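PvdO (PDB 5HHA) binds calcium, belongs to the formylglycine-generating-enzyme-like family and probably serves chromophore maturation in the periplasm of Pseudomonas aeruginosa. Local coordinates at residues 33-38 with 145-150; 48-53 with 160-165; 118-121 with 126-129; 201-206 with 210-215. All blocks are in the same frame, centred on the assembly; numbering follows the deposited sequence.

Contact 1: 33-38 with 145-150; sequences FKDCKD and TGKRYR
With CG beside the backbone N and opposite the carbonyl carbon in both Asp-35 and Tyr-149 (chi1 -70° and -78°), the carboxylate and the phenol approach each other from opposite directions. Tyr-149 OH donates a hydrogen bond to Asp-35 OD2, 2.6 Å away. That oxygen lies near the plane of the tyrosine ring, at its edge, whereas the hydroxyl comes from above the carboxylate plane; the two flat groups stand 82° apart. A water bridges the same pair by a second route, accepting from Asp-35 N at 2.9 Å and donating to Tyr-149 OH at 2.8 Å. The hydroxyl is thus both donor and acceptor, a polar link that restrains the phenol. Aliphatic carbon packs round the acid: Thr-145 CG2 touches Asp-35 CB at 3.7 Å, and Lys-147, bent at its second torsion, lays CG 3.7 Å from Asp-35 OD2. Thr-145 OG1 accepts from Lys-147 N at 3.1 Å, an ST turn, and also bonds Leu-141 O within its helix. Asp-35 OD2 also forms a salt bridge with Arg-284 of strand 278-285, which probably favours the ionised acid. The contact therefore ties the loop between strands 32-33 and 42-52 to the end of helix 131-145 and to Tyr-149 of strand 149-150, beside strand 278-285.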
loop_
_atom_site.group_PDB
_atom_site.type_symbol
_atom_site.label_atom_id
_atom_site.label_comp_id
_atom_site.label_asym_id
_atom_site.label_seq_id
_atom_site.Cartn_x
_atom_site.Cartn_y
_atom_site.Cartn_z
ATOM N N PHE A 33 4.652 -1.509 17.061
ATOM C CA PHE A 33 3.740 -1.240 18.166
ATOM C C PHE A 33 2.304 -1.216 17.686
ATOM O O PHE A 33 2.039 -1.063 16.487
ATOM C CB PHE A 33 4.068 0.101 18.815
ATOM C CG PHE A 33 3.864 1.298 17.907
ATOM C CD1 PHE A 33 4.855 1.728 17.032
ATOM C CD2 PHE A 33 2.665 2.000 17.926
ATOM C CE1 PHE A 33 4.659 2.845 16.208
ATOM C CE2 PHE A 33 2.463 3.103 17.103
ATOM C CZ PHE A 33 3.474 3.523 16.244
ATOM N N LYS A 34 1.361 -1.358 18.614
ATOM C CA LYS A 34 -0.060 -1.210 18.311
ATOM C C LYS A 34 -0.652 -0.269 19.345
ATOM O O LYS A 34 -0.321 -0.369 20.529
ATOM C CB LYS A 34 -0.791 -2.558 18.425
ATOM C CG LYS A 34 -0.439 -3.583 17.378
ATOM C CD LYS A 34 -1.000 -4.961 17.769
ATOM C CE LYS A 34 -2.504 -4.970 17.914
ATOM N NZ LYS A 34 -2.975 -6.359 18.295
ATOM N N ASP A 35 -1.553 0.608 18.935
ATOM C CA ASP A 35 -2.220 1.493 19.881
ATOM C C ASP A 35 -3.449 0.874 20.533
ATOM O O ASP A 35 -3.989 1.442 21.487
ATOM C CB ASP A 35 -2.600 2.812 19.215
ATOM C CG ASP A 35 -1.409 3.662 18.887
ATOM O OD1 ASP A 35 -0.454 3.678 19.690
ATOM O OD2 ASP A 35 -1.405 4.334 17.834
ATOM N N CYS A 36 -3.884 -0.282 20.052
ATOM C CA CYS A 36 -5.024 -0.956 20.653
ATOM C C CYS A 36 -5.085 -2.365 20.091
ATOM O O CYS A 36 -4.396 -2.682 19.112
ATOM C CB CYS A 36 -6.317 -0.182 20.387
ATOM S SG CYS A 36 -7.108 -0.507 18.780
ATOM N N LYS A 37 -5.896 -3.236 20.686
ATOM C CA LYS A 37 -5.860 -4.651 20.320
ATOM C C LYS A 37 -6.291 -4.875 18.865
ATOM O O LYS A 37 -5.756 -5.746 18.189
ATOM C CB LYS A 37 -6.724 -5.489 21.277
ATOM C CG LYS A 37 -6.177 -5.531 22.707
ATOM C CD LYS A 37 -7.048 -6.368 23.636
ATOM C CE LYS A 37 -6.457 -6.457 25.042
ATOM N NZ LYS A 37 -6.480 -5.144 25.769
ATOM N N ASP A 38 -7.269 -4.090 18.436
ATOM C CA ASP A 38 -7.887 -4.166 17.110
ATOM C C ASP A 38 -7.177 -3.294 16.103
ATOM O O ASP A 38 -7.558 -3.268 14.937
ATOM C CB ASP A 38 -9.336 -3.647 17.198
ATOM C CG ASP A 38 -10.311 -4.698 17.665
ATOM O OD1 ASP A 38 -10.130 -5.889 17.327
ATOM O OD2 ASP A 38 -11.278 -4.321 18.356
ATOM N N THR A 145 -7.907 6.345 19.402
ATOM C CA THR A 145 -6.581 6.270 20.019
ATOM C C THR A 145 -6.011 7.610 20.523
ATOM O O THR A 145 -5.048 7.628 21.306
ATOM C CB THR A 145 -5.538 5.697 19.025
ATOM O OG1 THR A 145 -5.404 6.601 17.930
ATOM C CG2 THR A 145 -5.946 4.323 18.511
ATOM N N GLY A 146 -6.558 8.721 20.052
ATOM C CA GLY A 146 -6.012 10.028 20.356
ATOM C C GLY A 146 -4.710 10.298 19.635
ATOM O O GLY A 146 -3.976 11.217 19.992
ATOM N N LYS A 147 -4.427 9.488 18.615
ATOM C CA LYS A 147 -3.236 9.667 17.799
ATOM C C LYS A 147 -3.647 10.151 16.420
ATOM O O LYS A 147 -4.829 10.171 16.071
ATOM C CB LYS A 147 -2.444 8.362 17.709
ATOM C CG LYS A 147 -2.212 7.679 19.053
ATOM C CD LYS A 147 -1.358 8.562 19.962
ATOM C CE LYS A 147 -1.050 7.893 21.288
ATOM N NZ LYS A 147 -0.127 8.739 22.092
ATOM N N ARG A 148 -2.670 10.569 15.628
ATOM C CA ARG A 148 -2.938 11.128 14.308
ATOM C C ARG A 148 -2.681 10.099 13.209
ATOM O O ARG A 148 -1.559 9.952 12.742
ATOM C CB ARG A 148 -2.098 12.394 14.091
ATOM C CG ARG A 148 -2.305 13.424 15.205
ATOM C CD ARG A 148 -1.700 14.787 14.888
ATOM N NE ARG A 148 -0.281 14.718 14.551
ATOM C CZ ARG A 148 0.720 14.941 15.399
ATOM N NH1 ARG A 148 0.478 15.254 16.666
ATOM N NH2 ARG A 148 1.974 14.854 14.970
ATOM N N TYR A 149 -3.736 9.383 12.824
ATOM C CA TYR A 149 -3.678 8.433 11.714
ATOM C C TYR A 149 -4.165 9.094 10.432
ATOM O O TYR A 149 -4.986 10.001 10.436
ATOM C CB TYR A 149 -4.519 7.186 12.004
ATOM C CG TYR A 149 -3.856 6.210 12.932
ATOM C CD1 TYR A 149 -4.005 6.317 14.322
ATOM C CD2 TYR A 149 -3.078 5.163 12.450
ATOM C CE1 TYR A 149 -3.388 5.434 15.172
ATOM C CE2 TYR A 149 -2.461 4.264 13.305
ATOM C CZ TYR A 149 -2.624 4.400 14.666
ATOM O OH TYR A 149 -1.993 3.495 15.470
ATOM N N ARG A 150 -3.648 8.625 9.295
ATOM C CA ARG A 150 -3.945 9.218 8.008
ATOM C C ARG A 150 -3.533 8.254 6.894
ATOM O O ARG A 150 -2.867 7.272 7.153
ATOM C CB ARG A 150 -3.188 10.542 7.843
ATOM C CG ARG A 150 -1.709 10.378 7.995
ATOM C CD ARG A 150 -0.963 11.628 7.553
ATOM N NE ARG A 150 0.452 11.577 7.909
ATOM C CZ ARG A 150 1.391 10.942 7.215
ATOM N NH1 ARG A 150 1.096 10.319 6.084
ATOM N NH2 ARG A 150 2.649 10.970 7.623
HETATM O O HOH W 1 -2.057 0.781 16.061
HETATM O O HOH W 2 -3.965 4.595 21.991
#

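Contact 2: 48-53 with 160-165; sequences GSFTMG and GARAGS
The end of strand 42-52 meets the C-terminus of helix 154-162 here, and Arg-162, the helix's last residue, spans the gap to Phe-50, Thr-51 and Gly-53. Beyond it the chain reverses in a type I' turn from Arg-162 to Ser-165. The arginine runs extended from CG to NE (chi2 -176°), crossing Phe-50 at about a right angle. Its CD sits at the edge of the phenyl ring, near the ring plane and 4.0 Å from Phe-50 CD2, so the contact is with an edge; the guanidinium plane is turned 38° from the ring. Further out, Arg-162 NH2 comes within 2.9 Å of Gly-53 O, which lies oblique to the guanidinium plane, while NE lies 3.8 Å from Thr-51 O. On the helix side, Arg-162 NH1 donates to Ser-165 O at 3.2 Å, with the acceptor in the guanidinium plane but the donor above the carbonyl plane; Gly-167 O is a second acceptor of NH1. The turn is gripped twice at one oxygen: Arg-162 O accepts from Ser-165 N at 3.0 Å and from Ser-165 OG at 2.7 Å, the hydroxyl lying in the carbonyl plane on a lone pair. A water donates to Thr-51 O at 2.8 Å and, weakly, to Ser-165 O. Glu-158 forms a salt bridge with Arg-162 NE through OE2, which also accepts from Gly-53 N. A buried guanidinium paired with Glu-158 and bonded to the carbonyls of Ser-165 and Gly-167 probably keeps its charge, and the shared glutamate couples the residue just after the strand to the helix end.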
loop_
_atom_site.group_PDB
_atom_site.type_symbol
_atom_site.label_atom_id
_atom_site.label_comp_id
_atom_site.label_asym_id
_atom_site.label_seq_id
_atom_site.Cartn_x
_atom_site.Cartn_y
_atom_site.Cartn_z
ATOM N N GLY A 48 15.075 10.504 6.850
ATOM C CA GLY A 48 16.108 10.373 5.838
ATOM C C GLY A 48 15.583 10.764 4.483
ATOM O O GLY A 48 14.418 11.117 4.345
ATOM N N SER A 49 16.452 10.693 3.484
ATOM C CA SER A 49 16.091 10.966 2.104
ATOM C C SER A 49 16.228 9.711 1.284
ATOM O O SER A 49 16.945 8.775 1.638
ATOM C CB SER A 49 17.018 12.016 1.491
ATOM O OG SER A 49 16.908 13.233 2.158
ATOM N N PHE A 50 15.534 9.700 0.163
ATOM C CA PHE A 50 15.704 8.619 -0.800
ATOM C C PHE A 50 15.450 9.126 -2.201
ATOM O O PHE A 50 14.856 10.160 -2.382
ATOM C CB PHE A 50 14.782 7.415 -0.494
ATOM C CG PHE A 50 13.361 7.563 -1.017
ATOM C CD1 PHE A 50 12.489 8.535 -0.531
ATOM C CD2 PHE A 50 12.893 6.699 -2.011
ATOM C CE1 PHE A 50 11.202 8.638 -1.025
ATOM C CE2 PHE A 50 11.609 6.816 -2.507
ATOM C CZ PHE A 50 10.762 7.772 -1.997
ATOM N N THR A 51 15.882 8.366 -3.194
ATOM C CA THR A 51 15.604 8.705 -4.568
ATOM C C THR A 51 14.328 7.992 -5.017
ATOM O O THR A 51 14.232 6.756 -4.958
ATOM C CB THR A 51 16.781 8.285 -5.478
ATOM O OG1 THR A 51 17.979 8.934 -5.035
ATOM C CG2 THR A 51 16.507 8.623 -6.938
ATOM N N MET A 52 13.370 8.780 -5.463
ATOM C CA MET A 52 12.075 8.285 -5.900
ATOM C C MET A 52 12.005 8.272 -7.410
ATOM O O MET A 52 12.497 9.204 -8.082
ATOM C CB MET A 52 10.986 9.197 -5.336
ATOM C CG MET A 52 9.574 8.678 -5.550
ATOM S SD MET A 52 8.378 9.813 -4.808
ATOM C CE MET A 52 6.844 8.933 -5.079
ATOM N N GLY A 53 11.394 7.223 -7.951
ATOM C CA GLY A 53 11.280 7.030 -9.381
ATOM C C GLY A 53 12.124 5.860 -9.822
ATOM O O GLY A 53 12.645 5.092 -8.990
ATOM N N GLY A 160 8.873 3.292 1.901
ATOM C CA GLY A 160 8.635 2.120 2.723
ATOM C C GLY A 160 8.781 0.819 1.973
ATOM O O GLY A 160 9.197 -0.195 2.547
ATOM N N ALA A 161 8.453 0.822 0.684
ATOM C CA ALA A 161 8.642 -0.341 -0.161
ATOM C C ALA A 161 10.123 -0.601 -0.390
ATOM O O ALA A 161 10.560 -1.748 -0.356
ATOM C CB ALA A 161 7.931 -0.160 -1.501
ATOM N N ARG A 162 10.887 0.450 -0.667
ATOM C CA ARG A 162 12.285 0.273 -1.030
ATOM C C ARG A 162 13.168 -0.101 0.149
ATOM O O ARG A 162 14.113 -0.892 0.004
ATOM C CB ARG A 162 12.849 1.537 -1.646
ATOM C CG ARG A 162 12.296 1.849 -3.020
ATOM C CD ARG A 162 12.976 3.093 -3.623
ATOM N NE ARG A 162 12.545 3.316 -5.002
ATOM C CZ ARG A 162 12.945 2.570 -6.024
ATOM N NH1 ARG A 162 13.839 1.626 -5.858
ATOM N NH2 ARG A 162 12.435 2.769 -7.222
ATOM N N ALA A 163 12.908 0.496 1.314
ATOM C CA ALA A 163 13.726 0.231 2.507
ATOM C C ALA A 163 15.223 0.371 2.209
ATOM O O ALA A 163 16.042 -0.451 2.651
ATOM C CB ALA A 163 13.408 -1.136 3.086
ATOM N N GLY A 164 15.582 1.408 1.458
ATOM C CA GLY A 164 16.974 1.700 1.159
ATOM C C GLY A 164 17.457 1.166 -0.178
ATOM O O GLY A 164 18.560 1.531 -0.625
ATOM N N SER A 165 16.657 0.394 -0.882
ATOM C CA SER A 165 17.102 -0.244 -2.118
ATOM C C SER A 165 16.840 0.641 -3.324
ATOM O O SER A 165 15.862 1.378 -3.364
ATOM C CB SER A 165 16.439 -1.603 -2.280
ATOM O OG SER A 165 15.042 -1.454 -2.445
HETATM O O HOH W 3 15.867 4.723 -3.925
#

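Contact 3: 118-121 with 126-129; sequences YQQG and AVCV
Tyr-118 presents the hydroxyl end of its ring to Val-127, and the Gln-120 amide reaches the same valine with its nitrogen. Around the phenol, Phe-196 meets the ring at a shallow angle of about 20° between planes and Trp-254 meets it edge-to-face, while OH is hydrogen-bonded to Asp-276 O. From this position Tyr-118 OH touches both methyls of Val-127, CG2 at 3.7 Å and CG1 at 3.9 Å, the two side chains arriving from opposite directions. Gln-120 instead slides past the valine. With CG anti to the backbone N (chi1 -177°) and the chain extended beyond it, the glutamine spans the distance between backbones that, at Gln-120 and Ala-126, stay 8.8 Å apart from CA to CA. Its NE2 ends 3.8 Å from Val-127 CG2 and 4.2 Å from Ala-126 CA. Water completes the bridge, accepting from Gln-120 NE2 at 3.0 Å and from Val-127 N at 3.1 Å. The amide is held at both ends, since OE1 also takes a hydrogen bond from Lys-115 and NE2 also gives one to Pro-125 O; this fixes its rotation and which end faces the valine. No direct hydrogen bond joins the two segments; van der Waals contact with Val-127 and one water do. Cys-128 is disulfide-bonded to Cys-111. Both segments lie in the long loop between helices 86-96 and 131-145, Gln-120 packing on Ala-86 and Ala-126 on Leu-89 of the first helix, while Val-129 O accepts from Trp-220 of strand 218-221.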
loop_
_atom_site.group_PDB
_atom_site.type_symbol
_atom_site.label_atom_id
_atom_site.label_comp_id
_atom_site.label_asym_id
_atom_site.label_seq_id
_atom_site.Cartn_x
_atom_site.Cartn_y
_atom_site.Cartn_z
ATOM N N TYR A 118 -13.948 -13.879 -3.486
ATOM C CA TYR A 118 -13.047 -14.947 -3.103
ATOM C C TYR A 118 -13.018 -15.125 -1.603
ATOM O O TYR A 118 -13.381 -14.247 -0.833
ATOM C CB TYR A 118 -11.637 -14.718 -3.680
ATOM C CG TYR A 118 -10.990 -13.384 -3.302
ATOM C CD1 TYR A 118 -10.543 -13.147 -2.022
ATOM C CD2 TYR A 118 -10.796 -12.396 -4.252
ATOM C CE1 TYR A 118 -9.948 -11.949 -1.671
ATOM C CE2 TYR A 118 -10.172 -11.184 -3.909
ATOM C CZ TYR A 118 -9.759 -10.977 -2.626
ATOM O OH TYR A 118 -9.179 -9.772 -2.231
ATOM N N GLN A 119 -12.578 -16.305 -1.175
ATOM C CA GLN A 119 -12.472 -16.570 0.241
ATOM C C GLN A 119 -11.485 -15.601 0.887
ATOM O O GLN A 119 -10.360 -15.439 0.418
ATOM C CB GLN A 119 -12.026 -18.017 0.467
ATOM C CG GLN A 119 -13.087 -19.035 0.035
ATOM C CD GLN A 119 -12.633 -20.474 0.092
ATOM O OE1 GLN A 119 -12.958 -21.280 -0.797
ATOM N NE2 GLN A 119 -11.952 -20.813 1.116
ATOM N N GLN A 120 -11.900 -15.012 1.994
ATOM C CA GLN A 120 -11.150 -13.937 2.641
ATOM C C GLN A 120 -11.227 -14.083 4.151
ATOM O O GLN A 120 -12.215 -13.671 4.794
ATOM C CB GLN A 120 -11.702 -12.561 2.244
ATOM C CG GLN A 120 -10.918 -11.388 2.834
ATOM C CD GLN A 120 -11.730 -10.108 2.845
ATOM O OE1 GLN A 120 -12.932 -10.124 3.152
ATOM N NE2 GLN A 120 -11.086 -8.984 2.531
ATOM N N GLY A 121 -10.190 -14.654 4.733
ATOM C CA GLY A 121 -10.091 -14.750 6.172
ATOM C C GLY A 121 -9.675 -13.430 6.806
ATOM O O GLY A 121 -9.352 -12.452 6.115
ATOM N N ALA A 126 -7.860 -6.143 3.881
ATOM C CA ALA A 126 -9.116 -5.461 3.597
ATOM C C ALA A 126 -9.101 -4.966 2.156
ATOM O O ALA A 126 -8.085 -4.432 1.661
ATOM C CB ALA A 126 -9.292 -4.287 4.526
ATOM N N VAL A 127 -10.216 -5.117 1.470
ATOM C CA VAL A 127 -10.381 -4.634 0.109
ATOM C C VAL A 127 -11.810 -4.077 -0.026
ATOM O O VAL A 127 -12.549 -3.985 0.970
ATOM C CB VAL A 127 -10.125 -5.769 -0.910
ATOM C CG1 VAL A 127 -8.656 -6.188 -0.892
ATOM C CG2 VAL A 127 -11.053 -6.979 -0.670
ATOM N N CYS A 128 -12.196 -3.700 -1.241
ATOM C CA CYS A 128 -13.572 -3.291 -1.515
ATOM C C CYS A 128 -13.931 -2.041 -0.749
ATOM O O CYS A 128 -15.098 -1.843 -0.370
ATOM C CB CYS A 128 -14.543 -4.454 -1.255
ATOM S SG CYS A 128 -14.364 -5.782 -2.446
ATOM N N VAL A 129 -12.922 -1.181 -0.584
ATOM C CA VAL A 129 -13.025 0.136 0.029
ATOM C C VAL A 129 -12.592 1.218 -0.966
ATOM O O VAL A 129 -11.650 1.024 -1.758
ATOM C CB VAL A 129 -12.143 0.243 1.291
ATOM C CG1 VAL A 129 -12.760 -0.522 2.459
ATOM C CG2 VAL A 129 -10.698 -0.214 1.020
HETATM O O HOH W 4 -12.459 -6.411 3.141
#

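Contact 4: 201-206 with 210-215; sequences GSFPPN and VYDMHG
Pro-205 and Tyr-211 run alongside each other in the same direction in a loop that doubles back before strand 218-221, with an Asx turn at Asn-206 and a type I turn from Asp-212 to Gly-215. The proline sits over one face of the phenol in a CH-pi contact, CB 3.6 Å from the centroid of the Tyr-211 ring and 14° off its normal. In the plane of that ring, at its edge, Phe-203 O approaches Tyr-211 CD2 to 3.2 Å. The loop is closed by Asn-206 N donating to Val-210 O at 2.9 Å. Asn-206 places CG between its own N and carbonyl carbon (chi1 68°), turning OD1 back to accept from Val-210 N at 3.1 Å, from above the amide plane; OD1 also accepts from Phe-208 N, which makes the Asx turn, while ND2 bonds Gly-160 O. The Asp-212 side chain crosses Phe-203 at about a right angle, OD1 near the plane of the phenyl ring at its edge. Two waters donate to that oxygen, one accepting from Ser-202 N and the other from Phe-203 N. Its partner OD2 accepts from Gly-201 N on the syn side, at 2.9 Å and an almost straight 171°.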
loop_
_atom_site.group_PDB
_atom_site.type_symbol
_atom_site.label_atom_id
_atom_site.label_comp_id
_atom_site.label_asym_id
_atom_site.label_seq_id
_atom_site.Cartn_x
_atom_site.Cartn_y
_atom_site.Cartn_z
ATOM N N GLY A 201 1.773 -10.785 5.679
ATOM C CA GLY A 201 3.004 -11.291 6.259
ATOM C C GLY A 201 3.339 -12.730 5.898
ATOM O O GLY A 201 4.040 -13.402 6.671
ATOM N N SER A 202 2.866 -13.240 4.765
ATOM C CA SER A 202 3.136 -14.613 4.353
ATOM C C SER A 202 4.494 -14.752 3.663
ATOM O O SER A 202 4.881 -15.880 3.295
ATOM C CB SER A 202 2.038 -15.139 3.441
ATOM O OG SER A 202 0.814 -15.248 4.154
ATOM N N PHE A 203 5.210 -13.642 3.505
ATOM C CA PHE A 203 6.528 -13.630 2.857
ATOM C C PHE A 203 7.443 -12.781 3.740
ATOM O O PHE A 203 6.970 -12.072 4.633
ATOM C CB PHE A 203 6.428 -13.033 1.435
ATOM C CG PHE A 203 5.395 -13.712 0.587
ATOM C CD1 PHE A 203 4.086 -13.285 0.575
ATOM C CD2 PHE A 203 5.712 -14.842 -0.151
ATOM C CE1 PHE A 203 3.117 -13.977 -0.163
ATOM C CE2 PHE A 203 4.770 -15.502 -0.884
ATOM C CZ PHE A 203 3.466 -15.083 -0.888
ATOM N N PRO A 204 8.757 -12.802 3.498
ATOM C CA PRO A 204 9.654 -12.071 4.393
ATOM C C PRO A 204 9.486 -10.575 4.306
ATOM O O PRO A 204 9.035 -10.052 3.262
ATOM C CB PRO A 204 11.050 -12.463 3.886
ATOM C CG PRO A 204 10.849 -13.820 3.265
ATOM C CD PRO A 204 9.495 -13.722 2.614
ATOM N N PRO A 205 9.839 -9.864 5.370
ATOM C CA PRO A 205 9.759 -8.412 5.350
ATOM C C PRO A 205 10.972 -7.815 4.665
ATOM O O PRO A 205 11.980 -8.520 4.460
ATOM C CB PRO A 205 9.753 -8.055 6.831
ATOM C CG PRO A 205 10.613 -9.107 7.442
ATOM C CD PRO A 205 10.328 -10.374 6.669
ATOM N N ASN A 206 10.893 -6.540 4.315
ATOM C CA ASN A 206 12.071 -5.832 3.853
ATOM C C ASN A 206 12.859 -5.278 5.043
ATOM O O ASN A 206 12.531 -5.557 6.206
ATOM C CB ASN A 206 11.704 -4.763 2.817
ATOM C CG ASN A 206 10.914 -3.605 3.398
ATOM O OD1 ASN A 206 10.871 -3.369 4.606
ATOM N ND2 ASN A 206 10.297 -2.836 2.501
ATOM N N VAL A 210 8.818 -3.995 6.883
ATOM C CA VAL A 210 7.516 -3.848 6.225
ATOM C C VAL A 210 7.254 -5.068 5.346
ATOM O O VAL A 210 8.162 -5.572 4.682
ATOM C CB VAL A 210 7.507 -2.587 5.367
ATOM C CG1 VAL A 210 6.126 -2.375 4.770
ATOM C CG2 VAL A 210 7.876 -1.379 6.193
ATOM N N TYR A 211 6.002 -5.537 5.307
ATOM C CA TYR A 211 5.598 -6.729 4.556
ATOM C C TYR A 211 4.646 -6.369 3.414
ATOM O O TYR A 211 3.885 -5.396 3.499
ATOM C CB TYR A 211 4.837 -7.696 5.460
ATOM C CG TYR A 211 5.659 -8.297 6.576
ATOM C CD1 TYR A 211 5.861 -7.617 7.777
ATOM C CD2 TYR A 211 6.182 -9.571 6.441
ATOM C CE1 TYR A 211 6.593 -8.176 8.793
ATOM C CE2 TYR A 211 6.903 -10.155 7.481
ATOM C CZ TYR A 211 7.089 -9.439 8.631
ATOM O OH TYR A 211 7.831 -10.011 9.673
ATOM N N ASP A 212 4.687 -7.179 2.367
ATOM C CA ASP A 212 3.734 -7.140 1.248
ATOM C C ASP A 212 3.788 -5.859 0.422
ATOM O O ASP A 212 2.807 -5.538 -0.249
ATOM C CB ASP A 212 2.302 -7.436 1.715
ATOM C CG ASP A 212 2.135 -8.848 2.235
ATOM O OD1 ASP A 212 2.512 -9.811 1.521
ATOM O OD2 ASP A 212 1.631 -9.021 3.376
ATOM N N MET A 213 4.914 -5.159 0.423
ATOM C CA MET A 213 5.007 -3.964 -0.396
ATOM C C MET A 213 5.086 -4.280 -1.892
ATOM O O MET A 213 4.959 -3.376 -2.717
ATOM C CB MET A 213 6.196 -3.115 0.034
ATOM C CG MET A 213 5.913 -2.256 1.264
ATOM S SD MET A 213 4.893 -0.834 0.815
ATOM C CE MET A 213 4.985 0.156 2.280
ATOM N N HIS A 214 5.299 -5.536 -2.263
ATOM C CA HIS A 214 5.493 -5.920 -3.665
ATOM C C HIS A 214 4.470 -6.881 -4.196
ATOM O O HIS A 214 4.641 -7.453 -5.265
ATOM C CB HIS A 214 6.934 -6.369 -3.883
ATOM C CG HIS A 214 7.897 -5.328 -3.413
ATOM N ND1 HIS A 214 8.440 -4.324 -4.192
ATOM C CD2 HIS A 214 8.309 -5.091 -2.161
ATOM C CE1 HIS A 214 9.161 -3.521 -3.421
ATOM N NE2 HIS A 214 9.109 -3.989 -2.185
ATOM N N GLY A 215 3.363 -7.040 -3.478
ATOM C CA GLY A 215 2.270 -7.846 -3.993
ATOM C C GLY A 215 1.048 -7.785 -3.091
ATOM O O GLY A 215 0.892 -6.883 -2.248
HETATM O O HOH W 5 1.156 -12.111 2.294
HETATM O O HOH W 6 4.383 -10.822 3.429
HETATM O O HOH W 7 6.604 -9.429 2.194
#

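Contacts 2 and 4 touch directly: the bond from Asn-206 ND2 to Gly-160 O measures 2.9 Å, ND2 probably bonds Ala-161 O more weakly, and Met-213 CG packs 3.6 Å from Ala-161 CA. Contact 4 also lies nearest the calcium site, the Phe-203 side chain being about 7 Å from the ion and about 4 Å from those of its ligands Asn-186 and Tyr-194. Contact 3 is farther from the ion, the Tyr-118 side chain being about 11 Å away; its centre is 29 Å from that of contact 2, across the middle of the chain. Contact 1 lies apart, about 11 Å from each of the others between nearest atoms.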